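Local structure of porin B (Pseudomonas putida, 4GEY) at residues P243-N246 and E251-L254; D269-P274 and T278-K283. The protein forms a beta-barrel channel in the outer membrane that binds glucose and probably lets carbohydrates into the periplasm. The protein carries 2 engineered substitutions. All coordinates share one frame; numbering follows the deposited sequence.

How the interactions relate
Interactions 1 and 2 follow one another along the chain, and their centres lie 46 Å apart, with nearest atoms about 27 Å from each other. Interaction 1 sits at the short turn between strands 232-245 and 248-259; interaction 2 belongs to the long connection from 248-259 to its next neighbour, 282-298. The intervening strand 248-259 therefore links the two regions. By the usual porin pattern, the short turn would face the periplasm and the long connection the outside. None of the residues lining the glucose pocket, such as Arg98, Arg125 and Trp186, belongs to either contact, so both concern the frame of the barrel and its loop.

Interaction 1: residues P243-N246 and E251-L254; sequences PKVN and EYRL
Pro243 lays its ring carbons against one edge of the Tyr252 ring, and this apolar touch is the main side-chain meeting between 243-246 and 251-254. Pro243 CD lies 3.8 Å from Tyr252 CD1, near the plane of the aromatic ring, and Pro243 CG is 3.9 Å from Tyr252 CE1. The two side chains cross at about a right angle. Tyr252 carries CG beside its backbone N (chi1 -58°), which swings the ring back along the strand toward the proline. An alanine here would lack CG and CD, and the CD1-CE1 edge of the tyrosine would probably be left with a gap beside it. Val245 adds only a marginal approach, its CG2 4.5 Å from Tyr252 OH.

The polar bonds lie elsewhere. Tyr252 OH is hydrogen-bonded to Gln297 OE1. On the other face of the strand, Arg253 NE makes a salt bridge with Glu251 OE2 at 3.0 Å, approaching from above the carboxylate plane, while Arg253 NH1 pairs with Glu238.

A bound C8E detergent touches Tyr252, so this tyrosine face probably looks toward the lipid and the charged face into the channel. The contact joins the two arms of an antiparallel hairpin: backbone bonds tie Pro243 to Gly250 and Tyr252 to Trp241, while Glu251 bonds across to Gln296 on strand 282-298.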
loop_
_atom_site.group_PDB
_atom_site.type_symbol
_atom_site.label_atom_id
_atom_site.label_comp_id
_atom_site.label_asym_id
_atom_site.label_seq_id
_atom_site.Cartn_x
_atom_site.Cartn_y
_atom_site.Cartn_z
ATOM N N PRO A 243 -17.196 -13.425 -6.571
ATOM C CA PRO A 243 -18.407 -13.841 -7.281
ATOM C C PRO A 243 -18.690 -12.952 -8.493
ATOM O O PRO A 243 -18.047 -11.911 -8.675
ATOM C CB PRO A 243 -19.491 -13.609 -6.243
ATOM C CG PRO A 243 -18.995 -12.401 -5.487
ATOM C CD PRO A 243 -17.493 -12.505 -5.459
ATOM N N LYS A 244 -19.649 -13.366 -9.316
ATOM C CA LYS A 244 -20.198 -12.491 -10.344
ATOM C C LYS A 244 -21.537 -11.975 -9.844
ATOM O O LYS A 244 -22.376 -12.752 -9.408
ATOM C CB LYS A 244 -20.383 -13.231 -11.662
ATOM C CG LYS A 244 -19.110 -13.870 -12.207
ATOM C CD LYS A 244 -18.384 -12.968 -13.192
ATOM C CE LYS A 244 -17.091 -13.626 -13.696
ATOM N NZ LYS A 244 -16.029 -13.778 -12.638
ATOM N N VAL A 245 -21.717 -10.661 -9.868
ATOM C CA VAL A 245 -22.993 -10.070 -9.500
ATOM C C VAL A 245 -23.538 -9.465 -10.774
ATOM O O VAL A 245 -22.913 -8.572 -11.345
ATOM C CB VAL A 245 -22.826 -8.973 -8.424
ATOM C CG1 VAL A 245 -24.186 -8.505 -7.920
ATOM C CG2 VAL A 245 -21.956 -9.473 -7.275
ATOM N N ASN A 246 -24.682 -9.973 -11.229
ATOM C CA ASN A 246 -25.272 -9.544 -12.494
ATOM C C ASN A 246 -24.320 -9.693 -13.678
ATOM O O ASN A 246 -24.264 -8.817 -14.545
ATOM C CB ASN A 246 -25.721 -8.083 -12.409
ATOM C CG ASN A 246 -26.911 -7.892 -11.513
ATOM O OD1 ASN A 246 -27.786 -8.753 -11.437
ATOM N ND2 ASN A 246 -26.965 -6.754 -10.838
ATOM N N GLU A 251 -14.872 -8.728 -5.977
ATOM C CA GLU A 251 -13.923 -9.420 -5.115
ATOM C C GLU A 251 -14.058 -8.946 -3.666
ATOM O O GLU A 251 -13.905 -7.765 -3.367
ATOM C CB GLU A 251 -12.499 -9.206 -5.626
ATOM C CG GLU A 251 -11.443 -9.957 -4.848
ATOM C CD GLU A 251 -10.045 -9.460 -5.157
ATOM O OE1 GLU A 251 -9.571 -9.679 -6.295
ATOM O OE2 GLU A 251 -9.428 -8.835 -4.268
ATOM N N TYR A 252 -14.358 -9.868 -2.767
ATOM C CA TYR A 252 -14.550 -9.513 -1.369
ATOM C C TYR A 252 -13.549 -10.254 -0.494
ATOM O O TYR A 252 -13.423 -11.466 -0.596
ATOM C CB TYR A 252 -15.998 -9.799 -0.938
ATOM C CG TYR A 252 -17.009 -9.059 -1.786
ATOM C CD1 TYR A 252 -17.462 -9.601 -2.980
ATOM C CD2 TYR A 252 -17.485 -7.809 -1.415
ATOM C CE1 TYR A 252 -18.359 -8.941 -3.769
ATOM C CE2 TYR A 252 -18.398 -7.134 -2.205
ATOM C CZ TYR A 252 -18.825 -7.712 -3.381
ATOM O OH TYR A 252 -19.721 -7.072 -4.196
ATOM N N ARG A 253 -12.837 -9.512 0.348
ATOM C CA ARG A 253 -11.805 -10.071 1.214
ATOM C C ARG A 253 -12.133 -9.839 2.664
ATOM O O ARG A 253 -12.509 -8.727 3.038
ATOM C CB ARG A 253 -10.456 -9.393 0.973
ATOM C CG ARG A 253 -9.913 -9.496 -0.436
ATOM C CD ARG A 253 -8.445 -9.139 -0.462
ATOM N NE ARG A 253 -7.861 -9.389 -1.773
ATOM C CZ ARG A 253 -6.914 -10.286 -2.025
ATOM N NH1 ARG A 253 -6.412 -11.031 -1.049
ATOM N NH2 ARG A 253 -6.465 -10.422 -3.266
ATOM N N LEU A 254 -11.961 -10.872 3.482
ATOM C CA LEU A 254 -12.062 -10.718 4.926
ATOM C C LEU A 254 -10.836 -11.371 5.554
ATOM O O LEU A 254 -10.518 -12.524 5.249
ATOM C CB LEU A 254 -13.357 -11.334 5.461
ATOM C CG LEU A 254 -13.474 -11.526 6.982
ATOM C CD1 LEU A 254 -13.760 -10.230 7.720
ATOM C CD2 LEU A 254 -14.540 -12.529 7.299
#

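Interaction 2: residues D269-P274 and T278-K283; sequences DVNGNP and TGEAFK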
loop_
_atom_site.group_PDB
_atom_site.type_symbol
_atom_site.label_atom_id
_atom_site.label_comp_id
_atom_site.label_asym_id
_atom_site.label_seq_id
_atom_site.Cartn_x
_atom_site.Cartn_y
_atom_site.Cartn_z
ATOM N N ASP A 269 2.385 2.773 31.351
ATOM C CA ASP A 269 3.775 2.421 31.617
ATOM C C ASP A 269 3.826 1.006 32.185
ATOM O O ASP A 269 2.785 0.406 32.453
ATOM C CB ASP A 269 4.464 3.442 32.537
ATOM C CG ASP A 269 3.928 3.438 33.969
ATOM O OD1 ASP A 269 2.979 2.696 34.294
ATOM O OD2 ASP A 269 4.476 4.201 34.788
ATOM N N VAL A 270 5.030 0.478 32.367
ATOM C CA VAL A 270 5.219 -0.884 32.867
ATOM C C VAL A 270 4.387 -1.237 34.138
ATOM O O VAL A 270 4.069 -2.408 34.376
ATOM C CB VAL A 270 6.728 -1.175 33.075
ATOM C CG1 VAL A 270 7.275 -0.297 34.175
ATOM C CG2 VAL A 270 6.963 -2.638 33.392
ATOM N N ASN A 271 3.996 -0.226 34.917
ATOM C CA ASN A 271 3.224 -0.449 36.147
ATOM C C ASN A 271 1.719 -0.210 36.014
ATOM O O ASN A 271 0.960 -0.475 36.951
ATOM C CB ASN A 271 3.743 0.438 37.279
ATOM C CG ASN A 271 5.242 0.426 37.380
ATOM O OD1 ASN A 271 5.855 -0.632 37.468
ATOM N ND2 ASN A 271 5.849 1.610 37.343
ATOM N N GLY A 272 1.294 0.326 34.875
ATOM C CA GLY A 272 -0.115 0.588 34.656
ATOM C C GLY A 272 -0.501 2.022 34.943
ATOM O O GLY A 272 -1.675 2.372 34.886
ATOM N N ASN A 273 0.497 2.842 35.264
ATOM C CA ASN A 273 0.313 4.278 35.441
ATOM C C ASN A 273 0.451 4.973 34.095
ATOM O O ASN A 273 1.080 4.432 33.183
ATOM C CB ASN A 273 1.373 4.838 36.380
ATOM C CG ASN A 273 1.422 4.112 37.700
ATOM O OD1 ASN A 273 0.400 3.666 38.214
ATOM N ND2 ASN A 273 2.619 3.987 38.258
ATOM N N PRO A 274 -0.132 6.177 33.958
ATOM C CA PRO A 274 0.006 6.853 32.663
ATOM C C PRO A 274 1.464 7.227 32.430
ATOM O O PRO A 274 2.012 7.991 33.215
ATOM C CB PRO A 274 -0.861 8.109 32.832
ATOM C CG PRO A 274 -1.803 7.783 33.963
ATOM C CD PRO A 274 -0.994 6.931 34.887
ATOM N N THR A 278 5.080 9.485 34.243
ATOM C CA THR A 278 6.184 8.813 34.915
ATOM C C THR A 278 7.490 8.871 34.149
ATOM O O THR A 278 8.552 8.986 34.745
ATOM C CB THR A 278 5.849 7.340 35.271
ATOM O OG1 THR A 278 6.196 6.470 34.184
ATOM C CG2 THR A 278 4.374 7.198 35.607
ATOM N N GLY A 279 7.413 8.777 32.829
ATOM C CA GLY A 279 8.612 8.750 32.016
ATOM C C GLY A 279 9.274 7.389 32.067
ATOM O O GLY A 279 10.399 7.216 31.589
ATOM N N GLU A 280 8.580 6.417 32.652
ATOM C CA GLU A 280 9.078 5.049 32.670
ATOM C C GLU A 280 8.780 4.388 31.330
ATOM O O GLU A 280 8.086 4.968 30.494
ATOM C CB GLU A 280 8.439 4.255 33.803
ATOM C CG GLU A 280 9.420 3.370 34.537
ATOM C CD GLU A 280 9.973 4.038 35.775
ATOM O OE1 GLU A 280 9.160 4.548 36.573
ATOM O OE2 GLU A 280 11.211 4.058 35.952
ATOM N N ALA A 281 9.304 3.185 31.117
ATOM C CA ALA A 281 9.058 2.482 29.860
ATOM C C ALA A 281 7.576 2.116 29.719
ATOM O O ALA A 281 6.868 1.938 30.721
ATOM C CB ALA A 281 9.933 1.243 29.756
ATOM N N PHE A 282 7.105 2.023 28.481
ATOM C CA PHE A 282 5.730 1.620 28.230
ATOM C C PHE A 282 5.543 0.166 28.634
ATOM O O PHE A 282 6.505 -0.611 28.649
ATOM C CB PHE A 282 5.378 1.784 26.746
ATOM C CG PHE A 282 5.395 3.208 26.269
ATOM C CD1 PHE A 282 6.583 3.811 25.886
ATOM C CD2 PHE A 282 4.225 3.942 26.202
ATOM C CE1 PHE A 282 6.604 5.118 25.457
ATOM C CE2 PHE A 282 4.240 5.257 25.756
ATOM C CZ PHE A 282 5.431 5.846 25.392
ATOM N N LYS A 283 4.314 -0.198 28.983
ATOM C CA LYS A 283 3.987 -1.600 29.183
ATOM C C LYS A 283 4.170 -2.283 27.836
ATOM O O LYS A 283 3.865 -1.703 26.786
ATOM C CB LYS A 283 2.551 -1.760 29.695
ATOM C CG LYS A 283 1.882 -3.075 29.338
ATOM C CD LYS A 283 0.982 -3.546 30.475
ATOM C CE LYS A 283 -0.013 -2.468 30.898
ATOM N NZ LYS A 283 -0.795 -2.879 32.101
#
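This is a polar loop closure at the surface: Asp269 pairs with Phe282 at the start of strand 282-298, Val270 bonds to Ala281 just before it, and Asp269 also bonds to Thr278, just before Gly279. It lies in the long connection between barrel strands 248-259 and 282-298, well away from the centre of the chain.

Backbone pairing brings the two ends together. Asp269 and Phe282 form an antiparallel non-hydrogen-bonded pair with CA atoms 4.0 Å apart and diverging side chains. Next to it, Val270 N donates to Ala281 O at 2.9 Å.

The second link is made by side chains. Thr278 OG1 donates to Asp269 OD2 over 2.9 Å, and OD2 receives it on its anti lone pair, the one turned away from OD1. The same hydroxyl oxygen accepts from Glu280 N at 2.8 Å, a fairly straight bond (160°) that makes an ST turn where Gly279 leaves the helix with positive phi. Asp269 holds CG between its backbone N and carbonyl carbon (chi1 68°), which brings OD1 back to the backbone of its own type I turn, Asp269 to Gly272, and the residue after it, where it takes weak bonds from Asn271 N and Asn273 N. Thr278 CG2 packs on Asn273 CB at 3.9 Å.

Beyond the pair, Pro274 touches Leu367 and Phe282 touches Arg364, both on helix 359-372.

One buried carboxylate thus divides its work, OD1 for the turn and OD2 for the threonine. These donors, weak at OD1, would probably favour the charged form of Asp269, whereas Asn273 O, an acceptor close to OD1, and Glu280, with OE1 5.0 Å from Asp269 OD2, probably oppose it mildly.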